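Local coordinates for protein glutathione S-transferase (Lodderomyces elongisporus, PDB 4IVF) that binds glutathione, two molecules per subunit, and probably acts as a glutathione S-transferase that joins the tripeptide to electrophilic substrates, at residues Thr60-Asn65 / Gly72-Gln77; Tyr19-Phe24 / Gly79-Tyr84; Ile8-Ala13 / Leu30-Gln35. All blocks are in the same frame, centred on the assembly; numbering follows the deposited sequence.

Contact 1 (Thr60-Asn65 / Gly72-Gln77); sequences TINDPN and GLVLSQ. With GSH (glutathione), chain U.
Ile-61 and Leu-75 exchange two backbone hydrogen bonds at the middle of the antiparallel beta hairpin that finishes the thioredoxin-like sheet of this glutathione S-transferase homolog. Ile-61 N meets Leu-75 O at 2.9 Å, and Leu-75 N returns the bond to Ile-61 O. Toward the turn, Asp-63 and Leu-73 form the next hydrogen-bonded pair and likewise exchange two bonds; Leu-73 N lies 3.0 Å from Asp-63 O. On the face of Ile-61 and Leu-75, the two side chains run side by side, CG1 of Ile-61 lying 4.0 Å from CB of Leu-75, and helix 78-89 covers both. The other face carries Thr-60, Asn-62 and Val-74: CG2 of Val-74 sits 3.7 Å from ND2 of Asn-62, which also donates to Gly-71 O, and CG1 of Val-74 reaches CG2 of Thr-60. Thr-60 OG1 and Ser-76 OG are hydrogen-bonded at 2.6 Å. Further out, Asp-63 OD1 closes an Asx turn by accepting from Asn-65 N and also takes Asn-65 ND2, while its OD2 is held by Tyr-84 and Tyr-89. Glu-109 of the second subunit accepts from Ser-76 N. Gln-77, the N-cap residue of the following helix, binds glutathione directly: its OE1 accepts from the ligand's N1 at 2.8 Å.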
loop_
_atom_site.group_PDB
_atom_site.type_symbol
_atom_site.label_atom_id
_atom_site.label_comp_id
_atom_site.label_asym_id
_atom_site.label_seq_id
_atom_site.Cartn_x
_atom_site.Cartn_y
_atom_site.Cartn_z
ATOM N N THR F 60 -5.716 -3.695 -13.325
ATOM C CA THR F 60 -4.624 -3.115 -14.059
ATOM C C THR F 60 -5.307 -2.221 -15.076
ATOM O O THR F 60 -6.372 -2.576 -15.591
ATOM C CB THR F 60 -3.803 -4.214 -14.787
ATOM O OG1 THR F 60 -3.108 -5.008 -13.819
ATOM C CG2 THR F 60 -2.780 -3.599 -15.730
ATOM N N ILE F 61 -4.727 -1.060 -15.356
ATOM C CA ILE F 61 -5.274 -0.201 -16.401
ATOM C C ILE F 61 -4.283 0.013 -17.539
ATOM O O ILE F 61 -3.082 -0.185 -17.377
ATOM C CB ILE F 61 -5.724 1.181 -15.860
ATOM C CG1 ILE F 61 -4.521 1.958 -15.332
ATOM C CG2 ILE F 61 -6.798 1.019 -14.773
ATOM C CD1 ILE F 61 -4.828 3.393 -15.022
ATOM N N ASN F 62 -4.809 0.392 -18.699
ATOM C CA ASN F 62 -3.994 0.908 -19.788
ATOM C C ASN F 62 -4.613 2.207 -20.243
ATOM O O ASN F 62 -5.751 2.231 -20.738
ATOM C CB ASN F 62 -3.891 -0.068 -20.971
ATOM C CG ASN F 62 -2.945 0.429 -22.076
ATOM O OD1 ASN F 62 -2.785 1.628 -22.292
ATOM N ND2 ASN F 62 -2.324 -0.506 -22.784
ATOM N N ASP F 63 -3.852 3.283 -20.071
ATOM C CA ASP F 63 -4.278 4.602 -20.495
ATOM C C ASP F 63 -3.602 4.956 -21.801
ATOM O O ASP F 63 -2.423 5.300 -21.816
ATOM C CB ASP F 63 -3.926 5.654 -19.437
ATOM C CG ASP F 63 -4.687 6.953 -19.639
ATOM O OD1 ASP F 63 -5.256 7.133 -20.736
ATOM O OD2 ASP F 63 -4.717 7.789 -18.711
ATOM N N PRO F 64 -4.355 4.906 -22.906
ATOM C CA PRO F 64 -3.784 5.263 -24.214
ATOM C C PRO F 64 -3.572 6.772 -24.325
ATOM O O PRO F 64 -2.945 7.249 -25.274
ATOM C CB PRO F 64 -4.849 4.786 -25.206
ATOM C CG PRO F 64 -6.142 4.843 -24.429
ATOM C CD PRO F 64 -5.798 4.606 -22.972
ATOM N N ASN F 65 -4.089 7.513 -23.348
ATOM C CA ASN F 65 -3.942 8.962 -23.330
ATOM C C ASN F 65 -2.571 9.410 -22.814
ATOM O O ASN F 65 -2.176 10.546 -23.034
ATOM C CB ASN F 65 -5.074 9.623 -22.526
ATOM C CG ASN F 65 -6.460 9.381 -23.138
ATOM O OD1 ASN F 65 -6.769 9.871 -24.226
ATOM N ND2 ASN F 65 -7.297 8.633 -22.431
ATOM N N GLY F 72 0.457 3.214 -24.744
ATOM C CA GLY F 72 -0.178 3.754 -23.558
ATOM C C GLY F 72 0.466 3.276 -22.269
ATOM O O GLY F 72 1.262 2.329 -22.263
ATOM N N LEU F 73 0.109 3.929 -21.169
ATOM C CA LEU F 73 0.658 3.578 -19.873
ATOM C C LEU F 73 -0.081 2.393 -19.262
ATOM O O LEU F 73 -1.301 2.396 -19.150
ATOM C CB LEU F 73 0.600 4.779 -18.926
ATOM C CG LEU F 73 1.238 4.580 -17.556
ATOM C CD1 LEU F 73 2.710 4.237 -17.712
ATOM C CD2 LEU F 73 1.042 5.848 -16.699
ATOM N N VAL F 74 0.676 1.379 -18.875
ATOM C CA VAL F 74 0.118 0.226 -18.205
ATOM C C VAL F 74 0.493 0.330 -16.737
ATOM O O VAL F 74 1.668 0.483 -16.399
ATOM C CB VAL F 74 0.659 -1.085 -18.794
ATOM C CG1 VAL F 74 0.072 -2.268 -18.058
ATOM C CG2 VAL F 74 0.339 -1.172 -20.283
ATOM N N LEU F 75 -0.505 0.248 -15.869
ATOM C CA LEU F 75 -0.304 0.499 -14.451
ATOM C C LEU F 75 -1.121 -0.461 -13.598
ATOM O O LEU F 75 -2.320 -0.642 -13.820
ATOM C CB LEU F 75 -0.721 1.932 -14.131
ATOM C CG LEU F 75 -0.210 2.580 -12.851
ATOM C CD1 LEU F 75 1.304 2.458 -12.768
ATOM C CD2 LEU F 75 -0.612 4.042 -12.866
ATOM N N SER F 76 -0.461 -1.068 -12.617
ATOM C CA SER F 76 -1.115 -1.950 -11.666
ATOM C C SER F 76 -0.998 -1.411 -10.238
ATOM O O SER F 76 -0.320 -0.404 -10.015
ATOM C CB SER F 76 -0.532 -3.353 -11.764
ATOM O OG SER F 76 -0.883 -3.916 -13.010
ATOM N N GLN F 77 -1.639 -2.116 -9.305
ATOM C CA GLN F 77 -1.807 -1.733 -7.889
ATOM C C GLN F 77 -2.834 -0.627 -7.714
ATOM O O GLN F 77 -2.595 0.503 -8.124
ATOM C CB GLN F 77 -0.489 -1.314 -7.231
ATOM C CG GLN F 77 0.485 -2.433 -7.027
ATOM C CD GLN F 77 -0.029 -3.439 -6.038
ATOM O OE1 GLN F 77 -0.736 -3.090 -5.088
ATOM N NE2 GLN F 77 0.304 -4.700 -6.258
HETATM N N1 GSH U . -2.402 -5.026 -3.884
HETATM C CA1 GSH U . -3.300 -5.266 -4.976
HETATM C C1 GSH U . -4.046 -4.047 -5.305
HETATM O O11 GSH U . -4.301 -3.758 -6.495
HETATM O O12 GSH U . -4.451 -3.282 -4.400
HETATM C CB1 GSH U . -4.260 -6.396 -4.623
HETATM C CG1 GSH U . -4.876 -6.889 -5.872
HETATM C CD1 GSH U . -5.705 -8.152 -5.688
HETATM O OE1 GSH U . -5.805 -8.746 -4.605
HETATM N N2 GSH U . -6.436 -8.707 -6.883
HETATM C CA2 GSH U . -7.211 -9.918 -6.729
HETATM C C2 GSH U . -6.692 -10.935 -7.723
HETATM O O2 GSH U . -6.400 -10.576 -8.868
HETATM C CB2 GSH U . -8.617 -9.621 -7.000
HETATM S SG2 GSH U . -9.210 -8.403 -5.860
HETATM N N3 GSH U . -6.541 -12.333 -7.334
HETATM C CA3 GSH U . -6.053 -13.285 -8.313
HETATM C C3 GSH U . -4.919 -14.081 -7.800
HETATM O O31 GSH U . -4.202 -13.670 -6.860
HETATM O O32 GSH U . -4.674 -15.198 -8.329
#

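Contact 2 (Tyr19-Phe24 / Gly79-Tyr84); sequences YKISIF and GAILQY
Leu-82 pushes its CD2 methyl against Phe-24 and its CG against the tip of Ile-21, filling the space between two nearly parallel helices that pack on one side of the thioredoxin-like domain. The segment axes lie 10.1 Å apart at an angle of only 11°. No hydrogen bond crosses between them; the contact is carried mainly by aliphatic and aromatic carbon of buried residues. Ile-21 CD1 touches Leu-82 CG at 3.7 Å and Ile-81 CG2 at 3.9 Å, straddling two consecutive residues of the facing helix. The Ile-21 and Ile-81 side chains cross at about a right angle, and their CG2 methyls also meet. Helix 176-185 covers Phe-24 and Leu-82 through Val-176, and the ring of Phe-179 lies against that of Phe-24. Lys-20 adds its aliphatic stem, CD lying 4.3 Å from Leu-82 CD1, while its NZ is hydrogen-bonded to Gln-114, Thr-78 and Asn-17, the last two being glutathione-binding residues. With CG of Phe-24 anti to the backbone N (chi1 -158°), the ring starts out beside Leu-82: CD2 of Leu-82 is 3.6 Å from CB of Phe-24 and 3.7 Å from its ring atom CD2.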
loop_
_atom_site.group_PDB
_atom_site.type_symbol
_atom_site.label_atom_id
_atom_site.label_comp_id
_atom_site.label_asym_id
_atom_site.label_seq_id
_atom_site.Cartn_x
_atom_site.Cartn_y
_atom_site.Cartn_z
ATOM N N TYR F 19 -13.551 -2.667 -7.703
ATOM C CA TYR F 19 -14.523 -1.617 -7.434
ATOM C C TYR F 19 -13.877 -0.269 -7.106
ATOM O O TYR F 19 -14.421 0.779 -7.449
ATOM C CB TYR F 19 -15.449 -2.039 -6.284
ATOM C CG TYR F 19 -16.307 -3.239 -6.597
ATOM C CD1 TYR F 19 -16.809 -3.440 -7.874
ATOM C CD2 TYR F 19 -16.607 -4.169 -5.623
ATOM C CE1 TYR F 19 -17.595 -4.530 -8.167
ATOM C CE2 TYR F 19 -17.394 -5.260 -5.904
ATOM C CZ TYR F 19 -17.888 -5.438 -7.177
ATOM O OH TYR F 19 -18.676 -6.528 -7.463
ATOM N N LYS F 20 -12.730 -0.292 -6.435
ATOM C CA LYS F 20 -12.004 0.939 -6.132
ATOM C C LYS F 20 -11.792 1.737 -7.403
ATOM O O LYS F 20 -12.030 2.945 -7.448
ATOM C CB LYS F 20 -10.634 0.641 -5.534
ATOM C CG LYS F 20 -10.620 0.109 -4.118
ATOM C CD LYS F 20 -9.171 -0.039 -3.719
ATOM C CE LYS F 20 -8.930 -0.965 -2.554
ATOM N NZ LYS F 20 -7.440 -1.157 -2.407
ATOM N N ILE F 21 -11.350 1.044 -8.444
ATOM C CA ILE F 21 -10.993 1.697 -9.686
ATOM C C ILE F 21 -12.230 2.043 -10.507
ATOM O O ILE F 21 -12.320 3.137 -11.060
ATOM C CB ILE F 21 -9.997 0.847 -10.517
ATOM C CG1 ILE F 21 -8.764 0.496 -9.677
ATOM C CG2 ILE F 21 -9.592 1.581 -11.772
ATOM C CD1 ILE F 21 -8.280 1.618 -8.774
ATOM N N SER F 22 -13.195 1.131 -10.574
ATOM C CA SER F 22 -14.384 1.410 -11.379
ATOM C C SER F 22 -15.210 2.543 -10.762
ATOM O O SER F 22 -15.737 3.393 -11.475
ATOM C CB SER F 22 -15.236 0.159 -11.590
ATOM O OG SER F 22 -15.813 -0.303 -10.377
ATOM N N ILE F 23 -15.318 2.552 -9.439
ATOM C CA ILE F 23 -15.932 3.685 -8.744
ATOM C C ILE F 23 -15.186 5.007 -9.006
ATOM O O ILE F 23 -15.812 6.023 -9.310
ATOM C CB ILE F 23 -16.035 3.445 -7.229
ATOM C CG1 ILE F 23 -17.045 2.330 -6.938
ATOM C CG2 ILE F 23 -16.453 4.732 -6.511
ATOM C CD1 ILE F 23 -16.995 1.830 -5.534
ATOM N N PHE F 24 -13.860 5.011 -8.893
ATOM C CA PHE F 24 -13.146 6.276 -9.084
ATOM C C PHE F 24 -13.256 6.789 -10.511
ATOM O O PHE F 24 -13.421 7.989 -10.725
ATOM C CB PHE F 24 -11.682 6.221 -8.654
ATOM C CG PHE F 24 -11.115 7.569 -8.342
ATOM C CD1 PHE F 24 -11.848 8.475 -7.581
ATOM C CD2 PHE F 24 -9.867 7.943 -8.801
ATOM C CE1 PHE F 24 -11.341 9.740 -7.289
ATOM C CE2 PHE F 24 -9.350 9.194 -8.517
ATOM C CZ PHE F 24 -10.090 10.104 -7.754
ATOM N N GLY F 79 -3.541 1.263 -5.405
ATOM C CA GLY F 79 -2.987 2.456 -4.785
ATOM C C GLY F 79 -2.283 3.365 -5.778
ATOM O O GLY F 79 -2.419 4.596 -5.734
ATOM N N ALA F 80 -1.517 2.764 -6.678
ATOM C CA ALA F 80 -0.821 3.536 -7.699
ATOM C C ALA F 80 -1.815 4.044 -8.742
ATOM O O ALA F 80 -1.713 5.176 -9.213
ATOM C CB ALA F 80 0.286 2.678 -8.378
ATOM N N ILE F 81 -2.769 3.190 -9.104
ATOM C CA ILE F 81 -3.753 3.532 -10.125
ATOM C C ILE F 81 -4.610 4.695 -9.659
ATOM O O ILE F 81 -4.895 5.615 -10.431
ATOM C CB ILE F 81 -4.674 2.340 -10.459
ATOM C CG1 ILE F 81 -3.853 1.149 -10.945
ATOM C CG2 ILE F 81 -5.733 2.748 -11.496
ATOM C CD1 ILE F 81 -4.703 -0.082 -11.249
ATOM N N LEU F 82 -5.021 4.653 -8.396
ATOM C CA LEU F 82 -5.819 5.744 -7.828
ATOM C C LEU F 82 -5.058 7.059 -7.852
ATOM O O LEU F 82 -5.585 8.063 -8.318
ATOM C CB LEU F 82 -6.309 5.412 -6.412
ATOM C CG LEU F 82 -7.426 4.362 -6.439
ATOM C CD1 LEU F 82 -7.729 3.758 -5.066
ATOM C CD2 LEU F 82 -8.680 4.923 -7.099
ATOM N N GLN F 83 -3.813 7.034 -7.376
ATOM C CA GLN F 83 -2.957 8.220 -7.329
ATOM C C GLN F 83 -2.763 8.779 -8.736
ATOM O O GLN F 83 -2.840 9.994 -8.956
ATOM C CB GLN F 83 -1.607 7.872 -6.674
ATOM C CG GLN F 83 -0.807 9.037 -6.126
ATOM C CD GLN F 83 -1.608 9.981 -5.212
ATOM O OE1 GLN F 83 -2.258 9.549 -4.254
ATOM N NE2 GLN F 83 -1.547 11.278 -5.508
ATOM N N TYR F 84 -2.532 7.879 -9.690
ATOM C CA TYR F 84 -2.371 8.259 -11.088
ATOM C C TYR F 84 -3.595 8.986 -11.650
ATOM O O TYR F 84 -3.460 10.050 -12.241
ATOM C CB TYR F 84 -2.036 7.044 -11.978
ATOM C CG TYR F 84 -2.126 7.401 -13.453
ATOM C CD1 TYR F 84 -1.122 8.140 -14.075
ATOM C CD2 TYR F 84 -3.244 7.050 -14.200
ATOM C CE1 TYR F 84 -1.232 8.507 -15.412
ATOM C CE2 TYR F 84 -3.361 7.410 -15.526
ATOM C CZ TYR F 84 -2.354 8.129 -16.130
ATOM O OH TYR F 84 -2.490 8.472 -17.458
#

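Contact 3 (Ile8-Ala13 / Leu30-Gln35); sequences IKLYTA and LDYEVQ
Tyr-11 meets Gln-35 at the edge of its ring, where CE1 comes 3.7 Å from the amide OE1 and the ring and amide planes stand 77° apart. The ring of Tyr-32, on the other face of the sheet, has Leu-30 O in plane at its edge, and its CE2 lies 4.1 Å from CD2 of Leu-10, which runs alongside it. These side chains flank two parallel strands, the first and last elements of the beta-alpha-beta unit that opens the thioredoxin-like domain, with helix 16-27 as the crossover. The helix packs on the face of Leu-10 and Tyr-32, and Tyr-32 OH is bound by Glu-26 of that helix. Five backbone hydrogen bonds join the two segments; Leu-10 N reaches Glu-33 O at 2.8 Å, and Leu-10 O accepts from Gln-35 N. Lys-9, bent at chi2 (89°), crosses the opposite face from the helix: its CD lies 3.9 Å from CG of Glu-33, while NZ makes a weak hydrogen bond to Gln-35 OE1. Where strand 8-12 runs toward the glutathione site, Thr-12 N bonds to Gln-35 O, and the Thr-12 CG2 methyl packs 3.7 Å from CG1 of Val-34.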
loop_
_atom_site.group_PDB
_atom_site.type_symbol
_atom_site.label_atom_id
_atom_site.label_comp_id
_atom_site.label_asym_id
_atom_site.label_seq_id
_atom_site.Cartn_x
_atom_site.Cartn_y
_atom_site.Cartn_z
ATOM N N ILE F 8 -10.101 4.467 -21.369
ATOM C CA ILE F 8 -9.125 3.797 -20.528
ATOM C C ILE F 8 -9.518 2.329 -20.423
ATOM O O ILE F 8 -10.676 2.020 -20.182
ATOM C CB ILE F 8 -9.065 4.443 -19.127
ATOM C CG1 ILE F 8 -8.498 5.858 -19.234
ATOM C CG2 ILE F 8 -8.227 3.605 -18.160
ATOM C CD1 ILE F 8 -8.435 6.583 -17.905
ATOM N N LYS F 9 -8.572 1.420 -20.642
ATOM C CA LYS F 9 -8.896 0.001 -20.565
ATOM C C LYS F 9 -8.685 -0.491 -19.138
ATOM O O LYS F 9 -7.605 -0.320 -18.564
ATOM C CB LYS F 9 -8.080 -0.827 -21.564
ATOM C CG LYS F 9 -8.336 -2.340 -21.493
ATOM C CD LYS F 9 -9.488 -2.805 -22.395
ATOM C CE LYS F 9 -9.309 -4.281 -22.771
ATOM N NZ LYS F 9 -10.375 -4.878 -23.660
ATOM N N LEU F 10 -9.731 -1.092 -18.574
ATOM C CA LEU F 10 -9.694 -1.599 -17.211
ATOM C C LEU F 10 -9.759 -3.127 -17.194
ATOM O O LEU F 10 -10.756 -3.718 -17.617
ATOM C CB LEU F 10 -10.858 -1.023 -16.403
ATOM C CG LEU F 10 -11.026 -1.573 -14.994
ATOM C CD1 LEU F 10 -9.779 -1.304 -14.148
ATOM C CD2 LEU F 10 -12.269 -0.970 -14.316
ATOM N N TYR F 11 -8.688 -3.753 -16.715
ATOM C CA TYR F 11 -8.656 -5.195 -16.514
ATOM C C TYR F 11 -9.097 -5.432 -15.079
ATOM O O TYR F 11 -8.441 -4.992 -14.134
ATOM C CB TYR F 11 -7.247 -5.755 -16.760
ATOM C CG TYR F 11 -6.762 -5.507 -18.178
ATOM C CD1 TYR F 11 -7.216 -6.286 -19.229
ATOM C CD2 TYR F 11 -5.870 -4.479 -18.469
ATOM C CE1 TYR F 11 -6.805 -6.055 -20.526
ATOM C CE2 TYR F 11 -5.449 -4.246 -19.782
ATOM C CZ TYR F 11 -5.914 -5.048 -20.798
ATOM O OH TYR F 11 -5.516 -4.840 -22.100
ATOM N N THR F 12 -10.228 -6.099 -14.911
ATOM C CA THR F 12 -10.813 -6.170 -13.589
ATOM C C THR F 12 -11.698 -7.392 -13.386
ATOM O O THR F 12 -11.839 -8.234 -14.278
ATOM C CB THR F 12 -11.595 -4.879 -13.276
ATOM O OG1 THR F 12 -11.998 -4.875 -11.899
ATOM C CG2 THR F 12 -12.813 -4.746 -14.183
ATOM N N ALA F 13 -12.269 -7.477 -12.188
ATOM C CA ALA F 13 -13.187 -8.539 -11.795
ATOM C C ALA F 13 -14.075 -7.951 -10.697
ATOM O O ALA F 13 -13.686 -6.983 -10.043
ATOM C CB ALA F 13 -12.409 -9.754 -11.268
ATOM N N LEU F 30 -14.864 9.591 -16.487
ATOM C CA LEU F 30 -13.965 9.156 -17.558
ATOM C C LEU F 30 -14.514 7.970 -18.356
ATOM O O LEU F 30 -15.080 7.031 -17.793
ATOM C CB LEU F 30 -12.599 8.771 -16.984
ATOM C CG LEU F 30 -11.709 9.866 -16.400
ATOM C CD1 LEU F 30 -10.707 9.222 -15.454
ATOM C CD2 LEU F 30 -10.988 10.652 -17.502
ATOM N N ASP F 31 -14.336 8.025 -19.671
ATOM C CA ASP F 31 -14.706 6.918 -20.541
ATOM C C ASP F 31 -13.734 5.779 -20.308
ATOM O O ASP F 31 -12.523 5.984 -20.230
ATOM C CB ASP F 31 -14.649 7.321 -22.019
ATOM C CG ASP F 31 -15.734 8.319 -22.408
ATOM O OD1 ASP F 31 -16.808 8.333 -21.768
ATOM O OD2 ASP F 31 -15.510 9.084 -23.373
ATOM N N TYR F 32 -14.268 4.574 -20.186
ATOM C CA TYR F 32 -13.415 3.413 -20.058
ATOM C C TYR F 32 -14.097 2.154 -20.552
ATOM O O TYR F 32 -15.318 2.094 -20.653
ATOM C CB TYR F 32 -12.942 3.241 -18.620
ATOM C CG TYR F 32 -14.011 2.861 -17.617
ATOM C CD1 TYR F 32 -14.840 3.829 -17.052
ATOM C CD2 TYR F 32 -14.164 1.539 -17.208
ATOM C CE1 TYR F 32 -15.803 3.483 -16.122
ATOM C CE2 TYR F 32 -15.121 1.183 -16.277
ATOM C CZ TYR F 32 -15.936 2.157 -15.737
ATOM O OH TYR F 32 -16.886 1.799 -14.812
ATOM N N GLU F 33 -13.292 1.150 -20.877
ATOM C CA GLU F 33 -13.828 -0.129 -21.320
ATOM C C GLU F 33 -13.275 -1.250 -20.452
ATOM O O GLU F 33 -12.119 -1.213 -20.030
ATOM C CB GLU F 33 -13.549 -0.363 -22.808
ATOM C CG GLU F 33 -12.119 -0.108 -23.233
ATOM C CD GLU F 33 -11.969 -0.061 -24.749
ATOM O OE1 GLU F 33 -13.008 -0.085 -25.446
ATOM O OE2 GLU F 33 -10.817 0.001 -25.239
ATOM N N VAL F 34 -14.115 -2.240 -20.183
ATOM C CA VAL F 34 -13.802 -3.255 -19.193
ATOM C C VAL F 34 -13.517 -4.601 -19.844
ATOM O O VAL F 34 -14.188 -4.992 -20.798
ATOM C CB VAL F 34 -14.964 -3.394 -18.188
ATOM C CG1 VAL F 34 -14.799 -4.631 -17.316
ATOM C CG2 VAL F 34 -15.051 -2.168 -17.327
ATOM N N GLN F 35 -12.502 -5.293 -19.339
ATOM C CA GLN F 35 -12.292 -6.687 -19.687
ATOM C C GLN F 35 -12.231 -7.484 -18.398
ATOM O O GLN F 35 -11.332 -7.289 -17.589
ATOM C CB GLN F 35 -11.005 -6.889 -20.508
ATOM C CG GLN F 35 -10.690 -8.358 -20.759
ATOM C CD GLN F 35 -9.519 -8.579 -21.723
ATOM O OE1 GLN F 35 -9.266 -7.774 -22.626
ATOM N NE2 GLN F 35 -8.798 -9.674 -21.520
#

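Overall arrangement
All three contacts belong to the thioredoxin-like N-terminal domain, their centres 10 to 11 Å apart. Contact 3 joins an outermost strand of the four-stranded sheet to strand 8-12; contact 1 joins strand 60-63 to the other outermost strand. The two meet because 8-12 and 60-63 are antiparallel neighbours, bonded through Thr-60 O to Tyr-11 N and Asn-62 N to Lys-9 O. Contact 2 packs the helices that follow strands 8-12 and 73-76, with Ile-21 against Leu-10 and Ile-81 against Ile-61. Along the chain contact 3 closes before contact 1 opens, contact 2 encloses contact 1, and contacts 2 and 3 interleave. Thr-15, Asn-17, Gln-77 and Thr-78, just after those strands, line glutathione pockets, consistent with this packing bringing them together.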